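Local coordinates for probable acetyltransferases (Chromobacterium violaceum, PDB 3PZJ), which probably transfers an acetyl group as a GNAT-family enzyme, perhaps to the N-terminal serine or alanine of proteins, at residues 109-114 against 122-127; 155-160 against 195-200; 161-166 against 189-194. All blocks are in the same frame, centred on the assembly; numbering follows the deposited sequence. Where two conformers were deposited one is given.

Interaction 1: residues 109-114 against 122-127. With EDO (1,2-ethanediol), chain D.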
loop_
_atom_site.group_PDB
_atom_site.type_symbol
_atom_site.label_atom_id
_atom_site.label_comp_id
_atom_site.label_asym_id
_atom_site.label_seq_id
_atom_site.Cartn_x
_atom_site.Cartn_y
_atom_site.Cartn_z
ATOM N N GLY A 109 -0.402 7.273 15.076
ATOM C CA GLY A 109 -1.657 7.365 14.383
ATOM C C GLY A 109 -1.916 6.311 13.344
ATOM O O GLY A 109 -1.345 5.272 13.416
ATOM N N TYR A 110 -2.787 6.618 12.397
ATOM C CA TYR A 110 -3.124 5.748 11.310
ATOM C C TYR A 110 -2.519 6.325 10.030
ATOM O O TYR A 110 -2.428 7.564 9.827
ATOM C CB TYR A 110 -4.631 5.703 11.172
ATOM C CG TYR A 110 -5.417 5.211 12.394
ATOM C CD1 TYR A 110 -5.241 3.937 12.895
ATOM C CD2 TYR A 110 -6.396 6.017 12.996
ATOM C CE1 TYR A 110 -6.030 3.465 13.943
ATOM C CE2 TYR A 110 -7.166 5.544 14.082
ATOM C CZ TYR A 110 -6.951 4.285 14.532
ATOM O OH TYR A 110 -7.728 3.830 15.537
ATOM N N ARG A 111 -2.129 5.430 9.128
ATOM C CA ARG A 111 -1.846 5.848 7.786
ATOM C C ARG A 111 -2.335 4.812 6.827
ATOM O O ARG A 111 -2.802 3.711 7.209
ATOM C CB ARG A 111 -0.361 6.077 7.576
ATOM C CG ARG A 111 0.453 4.778 7.833
ATOM C CD ARG A 111 2.008 5.083 7.882
ATOM N NE ARG A 111 2.435 5.750 6.675
ATOM C CZ ARG A 111 2.829 5.153 5.529
ATOM N NH1 ARG A 111 2.904 3.829 5.405
ATOM N NH2 ARG A 111 3.173 5.891 4.464
ATOM N N GLN A 112 -2.288 5.187 5.575
ATOM C CA GLN A 112 -2.793 4.315 4.495
ATOM C C GLN A 112 -4.231 3.804 4.839
ATOM O O GLN A 112 -4.499 2.635 4.683
ATOM C CB GLN A 112 -1.817 3.129 4.242
ATOM C CG GLN A 112 -0.427 3.536 3.811
ATOM C CD GLN A 112 -0.443 4.173 2.464
ATOM O OE1 GLN A 112 -0.315 5.404 2.323
ATOM N NE2 GLN A 112 -0.615 3.375 1.472
HETATM N N MSE A 113 -5.103 4.674 5.347
HETATM C CA MSE A 113 -6.490 4.316 5.608
HETATM C C MSE A 113 -7.186 4.083 4.247
HETATM O O MSE A 113 -7.103 4.953 3.299
HETATM C CB MSE A 113 -7.195 5.428 6.378
HETATM C CG MSE A 113 -8.698 5.300 6.413
HETATM SE SE MSE A 113 -9.418 6.768 7.408
HETATM C CE MSE A 113 -8.408 6.630 9.093
ATOM N N VAL A 114 -7.815 2.936 4.111
ATOM C CA VAL A 114 -8.606 2.588 2.945
ATOM C C VAL A 114 -9.971 2.189 3.445
ATOM O O VAL A 114 -10.260 1.016 3.689
ATOM C CB VAL A 114 -7.959 1.454 2.038
ATOM C CG1 VAL A 114 -8.714 1.342 0.699
ATOM C CG2 VAL A 114 -6.408 1.695 1.864
ATOM N N ILE A 122 -1.365 1.144 11.605
ATOM C CA ILE A 122 -0.908 1.938 12.742
ATOM C C ILE A 122 0.557 2.248 12.473
ATOM O O ILE A 122 1.329 1.347 12.240
ATOM C CB ILE A 122 -1.123 1.201 14.077
ATOM C CG1 ILE A 122 -2.605 1.267 14.432
ATOM C CG2 ILE A 122 -0.353 1.808 15.215
ATOM C CD1 ILE A 122 -3.079 0.255 15.434
ATOM N N GLY A 123 0.887 3.522 12.453
ATOM C CA GLY A 123 2.218 3.979 12.245
ATOM C C GLY A 123 2.524 5.305 12.858
ATOM O O GLY A 123 1.804 5.753 13.743
ATOM N N HIS A 124 3.650 5.846 12.429
ATOM C CA HIS A 124 4.245 7.009 12.970
ATOM C C HIS A 124 4.327 6.903 14.480
ATOM O O HIS A 124 4.100 7.881 15.216
ATOM C CB HIS A 124 3.417 8.246 12.539
ATOM C CG HIS A 124 3.565 8.591 11.102
ATOM N ND1 HIS A 124 2.494 8.580 10.251
ATOM C CD2 HIS A 124 4.633 8.978 10.358
ATOM C CE1 HIS A 124 2.902 8.889 9.027
ATOM N NE2 HIS A 124 4.197 9.122 9.055
ATOM N N VAL A 125 4.791 5.735 14.956
ATOM C CA VAL A 125 4.888 5.512 16.376
ATOM C C VAL A 125 6.166 6.127 16.877
ATOM O O VAL A 125 7.297 5.662 16.545
ATOM C CB VAL A 125 4.863 4.026 16.736
ATOM C CG1 VAL A 125 5.069 3.767 18.290
ATOM C CG2 VAL A 125 3.642 3.317 16.148
ATOM N N ASN A 126 6.004 7.246 17.577
ATOM C CA ASN A 126 7.108 8.104 18.049
ATOM C C ASN A 126 6.917 8.353 19.535
ATOM O O ASN A 126 6.206 9.326 19.957
ATOM C CB ASN A 126 7.079 9.424 17.307
ATOM C CG ASN A 126 7.640 9.314 15.913
ATOM O OD1 ASN A 126 8.850 9.396 15.772
ATOM N ND2 ASN A 126 6.805 8.968 14.902
ATOM N N PHE A 127 7.526 7.476 20.341
ATOM C CA PHE A 127 7.325 7.533 21.795
ATOM C C PHE A 127 8.593 8.034 22.463
ATOM O O PHE A 127 9.675 7.532 22.184
ATOM C CB PHE A 127 7.004 6.126 22.316
ATOM C CG PHE A 127 5.614 5.607 21.963
ATOM C CD1 PHE A 127 4.663 6.375 21.328
ATOM C CD2 PHE A 127 5.274 4.324 22.298
ATOM C CE1 PHE A 127 3.389 5.877 21.063
ATOM C CE2 PHE A 127 4.032 3.824 21.980
ATOM C CZ PHE A 127 3.064 4.623 21.433
HETATM C C1 EDO D . 6.321 5.801 10.363
HETATM O O1 EDO D . 7.105 6.004 11.513
HETATM C C2 EDO D . 5.789 4.390 10.386
HETATM O O2 EDO D . 4.494 4.467 9.859
#
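G109 and G123 face each other across the beta hairpin formed by strands 106-114 and 119-127, in the middle of the GNAT-fold sheet. They form an antiparallel hydrogen-bonded pair: G109 N donates to G123 O at 3.0 Å, and G123 N returns a bond of the same length to G109 O. The next pair, Y110 with I122, is non-hydrogen-bonded, its CA atoms 4.6 Å apart. Both of its side chains leave the same face of the sheet and run side by side, with I122 CG1 4.1 Å from Y110 CD1. Helix 135-150 covers that face; Y110 OH is hydrogen-bonded to L144 O, and I122 packs on L145. Beyond this pair the chain turns a corner at Q112, and the short axes run at 121° between their N-to-C directions, well short of antiparallel. R111, the last residue before the corner, crosses H124 at about a right angle, guanidinium and imidazole planes 85° apart. H124 CE1 lies at the edge of the guanidinium, 4.0 Å from R111 NE, while R111 NH1 forms a salt bridge with E121. H124 itself has a left-handed backbone (phi 49°) within its strand, consistent with the beta bulge that GNAT enzymes have here. A 1,2-ethanediol, probably from the crystallisation liquor, lies beside G123, also hydrogen-bonded to Y69. Its O2 accepts from H124 N, at the bend, at 3.0 Å, lies over one face of the H124 ring, and comes within 3.2 Å of R111 CD.

Interaction 2: residues 155-160 against 195-200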
loop_
_atom_site.group_PDB
_atom_site.type_symbol
_atom_site.label_atom_id
_atom_site.label_comp_id
_atom_site.label_asym_id
_atom_site.label_seq_id
_atom_site.Cartn_x
_atom_site.Cartn_y
_atom_site.Cartn_z
ATOM N N ARG A 155 -8.616 -5.198 8.963
ATOM C CA ARG A 155 -7.204 -5.492 8.943
ATOM C C ARG A 155 -6.452 -4.226 9.446
ATOM O O ARG A 155 -6.682 -3.133 8.898
ATOM C CB ARG A 155 -6.800 -5.754 7.478
ATOM C CG ARG A 155 -5.289 -5.939 7.250
ATOM C CD ARG A 155 -4.913 -5.887 5.773
ATOM N NE ARG A 155 -3.479 -5.886 5.564
ATOM C CZ ARG A 155 -2.636 -6.913 5.875
ATOM N NH1 ARG A 155 -3.056 -8.092 6.288
ATOM N NH2 ARG A 155 -1.350 -6.737 5.762
ATOM N N CYS A 156 -5.581 -4.372 10.432
ATOM C CA CYS A 156 -4.770 -3.346 10.993
ATOM C C CYS A 156 -3.265 -3.667 10.742
ATOM O O CYS A 156 -2.982 -4.725 11.232
ATOM C CB CYS A 156 -5.032 -3.058 12.475
ATOM S SG CYS A 156 -6.572 -2.178 12.808
ATOM N N GLU A 157 -2.463 -2.960 9.975
ATOM C CA GLU A 157 -1.098 -3.342 9.734
ATOM C C GLU A 157 -0.188 -2.657 10.724
ATOM O O GLU A 157 -0.518 -1.642 11.271
ATOM C CB GLU A 157 -0.646 -2.920 8.348
ATOM C CG GLU A 157 -1.118 -3.756 7.311
ATOM C CD GLU A 157 -0.591 -3.382 5.954
ATOM O OE1 GLU A 157 -0.906 -4.107 5.057
ATOM O OE2 GLU A 157 0.101 -2.405 5.803
ATOM N N TRP A 158 0.978 -3.243 10.895
ATOM C CA TRP A 158 2.118 -2.640 11.519
ATOM C C TRP A 158 3.277 -2.949 10.595
ATOM O O TRP A 158 3.473 -4.063 10.231
ATOM C CB TRP A 158 2.357 -3.203 12.912
ATOM C CG TRP A 158 3.524 -2.648 13.693
ATOM C CD1 TRP A 158 4.838 -2.789 13.416
ATOM C CD2 TRP A 158 3.458 -1.904 14.900
ATOM N NE1 TRP A 158 5.593 -2.175 14.360
ATOM C CE2 TRP A 158 4.768 -1.623 15.289
ATOM C CE3 TRP A 158 2.419 -1.455 15.697
ATOM C CZ2 TRP A 158 5.055 -0.917 16.433
ATOM C CZ3 TRP A 158 2.717 -0.748 16.813
ATOM C CH2 TRP A 158 4.017 -0.493 17.176
ATOM N N ARG A 159 3.997 -1.917 10.212
ATOM C CA ARG A 159 5.155 -2.065 9.303
ATOM C C ARG A 159 6.439 -1.446 9.913
ATOM O O ARG A 159 6.399 -0.451 10.636
ATOM C CB ARG A 159 4.941 -1.349 7.986
ATOM C CG ARG A 159 3.898 -1.931 7.140
ATOM C CD ARG A 159 3.765 -1.255 5.757
ATOM N NE ARG A 159 2.717 -1.949 5.024
ATOM C CZ ARG A 159 2.721 -2.164 3.718
ATOM N NH1 ARG A 159 1.683 -2.758 3.152
ATOM N NH2 ARG A 159 3.713 -1.707 3.005
ATOM N N CYS A 160 7.584 -2.051 9.618
ATOM C CA CYS A 160 8.879 -1.484 10.071
ATOM C C CYS A 160 10.036 -1.868 9.209
ATOM O O CYS A 160 10.001 -2.764 8.407
ATOM C CB CYS A 160 9.159 -1.846 11.540
ATOM S SG CYS A 160 9.489 -3.552 11.838
ATOM N N THR A 195 10.992 -3.926 4.234
ATOM C CA THR A 195 9.935 -3.691 5.179
ATOM C C THR A 195 9.269 -4.951 5.680
ATOM O O THR A 195 8.756 -5.669 4.922
ATOM C CB THR A 195 8.855 -2.840 4.543
ATOM O OG1 THR A 195 9.381 -1.562 4.264
ATOM C CG2 THR A 195 7.671 -2.739 5.480
ATOM N N HIS A 196 9.239 -5.157 6.980
ATOM C CA HIS A 196 8.437 -6.225 7.547
ATOM C C HIS A 196 6.981 -5.773 7.647
ATOM O O HIS A 196 6.710 -4.620 8.131
ATOM C CB HIS A 196 8.892 -6.554 8.988
ATOM C CG HIS A 196 10.245 -7.207 9.122
ATOM N ND1 HIS A 196 10.798 -8.048 8.182
ATOM C CD2 HIS A 196 11.119 -7.188 10.173
ATOM C CE1 HIS A 196 11.965 -8.506 8.639
ATOM N NE2 HIS A 196 12.186 -7.981 9.831
ATOM N N VAL A 197 6.052 -6.655 7.254
ATOM C CA VAL A 197 4.615 -6.399 7.381
ATOM C C VAL A 197 4.004 -7.365 8.357
ATOM O O VAL A 197 4.201 -8.609 8.260
ATOM C CB VAL A 197 3.877 -6.490 6.019
ATOM C CG1 VAL A 197 2.352 -6.196 6.205
ATOM C CG2 VAL A 197 4.500 -5.535 4.994
ATOM N N PHE A 198 3.310 -6.798 9.344
ATOM C CA PHE A 198 2.589 -7.505 10.340
ATOM C C PHE A 198 1.110 -7.083 10.265
ATOM O O PHE A 198 0.838 -5.989 9.846
ATOM C CB PHE A 198 3.061 -7.144 11.730
ATOM C CG PHE A 198 4.512 -7.409 11.995
ATOM C CD1 PHE A 198 4.914 -8.569 12.663
ATOM C CD2 PHE A 198 5.481 -6.463 11.684
ATOM C CE1 PHE A 198 6.268 -8.793 12.943
ATOM C CE2 PHE A 198 6.804 -6.695 11.962
ATOM C CZ PHE A 198 7.202 -7.881 12.550
ATOM N N SER A 199 0.187 -7.896 10.768
ATOM C CA SER A 199 -1.208 -7.532 10.781
ATOM C C SER A 199 -1.991 -8.155 11.887
ATOM O O SER A 199 -1.618 -9.201 12.428
ATOM C CB SER A 199 -1.893 -7.870 9.447
ATOM O OG SER A 199 -2.147 -9.261 9.358
HETATM N N MSE A 200 -3.103 -7.498 12.211
HETATM C CA MSE A 200 -4.085 -7.981 13.172
HETATM C C MSE A 200 -5.475 -7.869 12.548
HETATM O O MSE A 200 -5.923 -6.780 12.188
HETATM C CB MSE A 200 -4.016 -7.171 14.467
HETATM C CG MSE A 200 -5.369 -6.914 15.110
HETATM SE SE MSE A 200 -5.364 -7.249 17.032
HETATM C CE MSE A 200 -4.664 -9.068 17.021
#
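C156, W158 and C160 pair with M200, F198 and H196 through six backbone hydrogen bonds, W158 N to F198 O at 2.9 Å among them, joining neighbouring strands 155-161 and 191-201 of the GNAT sheet in an antiparallel register whose short axes run at 154°. The intervening pairs, E157 with S199 and R159 with V197, are non-hydrogen-bonded and carry a charged network on their face. R155, extended from CG to NE, grips E157 OE1 side-on with two nitrogens, NH2 at 2.8 Å; that oxygen is met on its anti side. R159 NE bonds E157 OE2 at 2.8 Å from above the carboxylate plane. V197 fits among these groups: CG2 lies over the centre of the R159 guanidinium, 4.0 Å above its plane, and CG1 is at the edge of that of R155. S199 CB covers one face of the R155 guanidinium, 3.4 Å from NH1. On the opposite face, W158 CD1 meets F198 CD2 at 4.1 Å with ring planes 85° apart, and C160 SG is at the edge of the F198 ring. Helix 165-174 packs on W158, C160 and F198, while helix 135-150 covers C156 and M200. E179 of strand 177-188 binds R155 and S199, which carry the charged face to the subunit interface by bonding R183 of the second subunit.

Interaction 3: residues 161-166 against 189-194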
loop_
_atom_site.group_PDB
_atom_site.type_symbol
_atom_site.label_atom_id
_atom_site.label_comp_id
_atom_site.label_asym_id
_atom_site.label_seq_id
_atom_site.Cartn_x
_atom_site.Cartn_y
_atom_site.Cartn_z
ATOM N N ASP A 161 11.094 -1.081 9.314
ATOM C CA ASP A 161 12.353 -1.412 8.658
ATOM C C ASP A 161 12.815 -2.687 9.256
ATOM O O ASP A 161 12.739 -2.900 10.458
ATOM C CB ASP A 161 13.359 -0.253 8.830
ATOM C CG ASP A 161 14.659 -0.448 8.052
ATOM O OD1 ASP A 161 15.334 -1.505 8.236
ATOM O OD2 ASP A 161 15.014 0.511 7.312
ATOM N N SER A 162 13.286 -3.592 8.425
ATOM C CA SER A 162 13.691 -4.908 8.932
ATOM C C SER A 162 14.854 -4.799 9.914
ATOM O O SER A 162 15.065 -5.693 10.765
ATOM C CB SER A 162 14.081 -5.839 7.764
ATOM O OG SER A 162 15.306 -5.371 7.196
ATOM N N ARG A 163 15.578 -3.674 9.876
ATOM C CA ARG A 163 16.686 -3.455 10.842
ATOM C C ARG A 163 16.209 -2.919 12.181
ATOM O O ARG A 163 17.010 -2.805 13.119
ATOM C CB ARG A 163 17.742 -2.510 10.276
ATOM C CG ARG A 163 18.445 -3.128 9.106
ATOM C CD ARG A 163 19.610 -2.303 8.648
ATOM N NE ARG A 163 19.282 -0.938 8.294
ATOM C CZ ARG A 163 19.578 0.127 9.053
ATOM N NH1 ARG A 163 20.161 -0.014 10.254
ATOM N NH2 ARG A 163 19.272 1.350 8.619
ATOM N N ASN A 164 14.898 -2.637 12.285
ATOM C CA ASN A 164 14.293 -2.040 13.480
ATOM C C ASN A 164 13.820 -3.200 14.353
ATOM O O ASN A 164 12.647 -3.597 14.374
ATOM C CB ASN A 164 13.125 -1.110 13.131
ATOM C CG ASN A 164 12.697 -0.248 14.294
ATOM O OD1 ASN A 164 12.956 -0.580 15.434
ATOM N ND2 ASN A 164 12.031 0.878 14.011
ATOM N N ALA A 165 14.772 -3.745 15.109
ATOM C CA ALA A 165 14.493 -4.884 15.949
ATOM C C ALA A 165 13.391 -4.623 16.984
ATOM O O ALA A 165 12.562 -5.493 17.262
ATOM C CB ALA A 165 15.863 -5.393 16.661
ATOM N N ALA A 166 13.419 -3.458 17.576
ATOM C CA ALA A 166 12.537 -3.132 18.695
ATOM C C ALA A 166 11.074 -3.027 18.180
ATOM O O ALA A 166 10.145 -3.420 18.837
ATOM C CB ALA A 166 12.963 -1.817 19.326
ATOM N N LYS A 189 17.318 7.341 3.677
ATOM C CA LYS A 189 18.571 7.899 4.157
ATOM C C LYS A 189 19.772 7.247 3.493
ATOM O O LYS A 189 20.657 6.763 4.157
ATOM C CB LYS A 189 18.635 7.761 5.692
ATOM C CG LYS A 189 17.560 8.583 6.337
ATOM C CD LYS A 189 17.377 8.401 7.840
ATOM C CE LYS A 189 16.293 9.411 8.344
ATOM N NZ LYS A 189 15.844 9.063 9.745
ATOM N N ARG A 190 19.685 7.095 2.178
ATOM C CA ARG A 190 20.753 6.585 1.356
ATOM C C ARG A 190 21.135 5.154 1.679
ATOM O O ARG A 190 22.262 4.742 1.479
ATOM C CB ARG A 190 22.003 7.519 1.454
ATOM C CG ARG A 190 21.689 8.960 1.187
ATOM C CD ARG A 190 22.943 9.774 1.440
ATOM N NE ARG A 190 23.965 9.475 0.416
ATOM C CZ ARG A 190 25.296 9.541 0.591
ATOM N NH1 ARG A 190 25.853 9.873 1.775
ATOM N NH2 ARG A 190 26.086 9.265 -0.440
ATOM N N ARG A 191 20.190 4.391 2.199
ATOM C CA ARG A 191 20.394 2.967 2.276
ATOM C C ARG A 191 19.094 2.196 1.969
ATOM O O ARG A 191 18.022 2.756 1.994
ATOM C CB ARG A 191 21.091 2.546 3.597
ATOM C CG ARG A 191 20.344 2.678 4.898
ATOM C CD ARG A 191 21.283 2.301 6.086
ATOM N NE ARG A 191 21.654 0.866 6.088
ATOM C CZ ARG A 191 22.472 0.270 6.966
ATOM N NH1 ARG A 191 23.063 0.953 7.945
ATOM N NH2 ARG A 191 22.732 -1.032 6.849
ATOM N N ASN A 192 19.265 0.930 1.613
ATOM C CA ASN A 192 18.174 0.032 1.394
ATOM C C ASN A 192 17.298 -0.116 2.643
ATOM O O ASN A 192 17.783 -0.119 3.791
ATOM C CB ASN A 192 18.710 -1.341 1.018
ATOM C CG ASN A 192 17.604 -2.300 0.775
ATOM O OD1 ASN A 192 16.974 -2.200 -0.265
ATOM N ND2 ASN A 192 17.356 -3.251 1.702
ATOM N N ARG A 193 16.004 -0.261 2.411
ATOM C CA ARG A 193 15.064 -0.684 3.434
ATOM C C ARG A 193 14.229 -1.825 2.914
ATOM O O ARG A 193 13.664 -1.718 1.881
ATOM C CB ARG A 193 14.113 0.422 3.829
ATOM C CG ARG A 193 12.934 -0.103 4.583
ATOM C CD ARG A 193 12.276 0.913 5.483
ATOM N NE ARG A 193 10.911 0.539 5.783
ATOM C CZ ARG A 193 10.079 1.173 6.584
ATOM N NH1 ARG A 193 8.888 0.692 6.734
ATOM N NH2 ARG A 193 10.404 2.262 7.214
ATOM N N ASP A 194 14.211 -2.919 3.644
ATOM C CA ASP A 194 13.257 -3.986 3.471
ATOM C C ASP A 194 12.255 -3.775 4.561
ATOM O O ASP A 194 12.595 -3.538 5.749
ATOM C CB ASP A 194 13.889 -5.383 3.729
ATOM C CG ASP A 194 15.081 -5.713 2.818
ATOM O OD1 ASP A 194 15.229 -5.240 1.692
ATOM O OD2 ASP A 194 15.863 -6.510 3.243
HETATM O O HOH W 1 16.055 -3.081 5.934
HETATM O O HOH W 2 17.521 0.376 6.399
#
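S162 N donates to D194 O at 2.8 Å, and this bond marks the close-packed part of the contact where the turn after strand 155-161 meets strand 191-201. A water beside it donates to D161 OD1, accepts from D194 N and is hydrogen-bonded to S162 OG. D161 also crosses the aliphatic part of R193: OD2 is 3.3 Å from CD, and D161 N lies over the centre of the guanidinium, 3.7 Å above its plane. R193 NE bonds T195 OG1 and stands 4.4 Å from D161 OD2, too far for a salt bridge. The D161 carboxylate shapes its own loop as well. Its chi1 of -174° sets CG anti to the backbone N. OD1 accepts from R163 N through its anti lone pair, an Asx turn within the type I turn from D161 to N164. N164 then caps helix 165-174.

The looser, solvent side is built from a second water and two arginines. This water donates to both D161 OD2 and N192 O and accepts from R163 NE. Farther out, R163 and the exposed R191 meet tip to tip, their guanidinium groups stacked with centres 3.6 Å apart and planes at 14°. Two like charges so close should repel. The carboxylate of D161 probably offsets part of that cost: OD1 is a long 4.0 Å from R163 NE and well out of the R163 guanidinium plane, so this attraction is electrostatic without a directed N-H, while water relays a hydrogen-bonded link.

How the interactions relate
Along the chain, interaction 1 comes first and closes a short hairpin between strands 106-114 and 119-127. After helix 135-150, strand 155-161 runs parallel to strand 119-127, and I122 N lies 2.9 Å from E157 O, probably a hydrogen bond joining interactions 1 and 2. Interaction 3 is nested inside the longer loop closed by interaction 2: the chain leaves 155-160, passes through helix 165-174 and strand 177-188, and returns on strand 191-201, meeting 161-166 before pairing with 155-160. Interactions 2 and 3 touch where H196 CE1 lies 3.5 Å from S162 CB. Interaction 1 stays about 7 Å from interaction 3 at the nearest atoms.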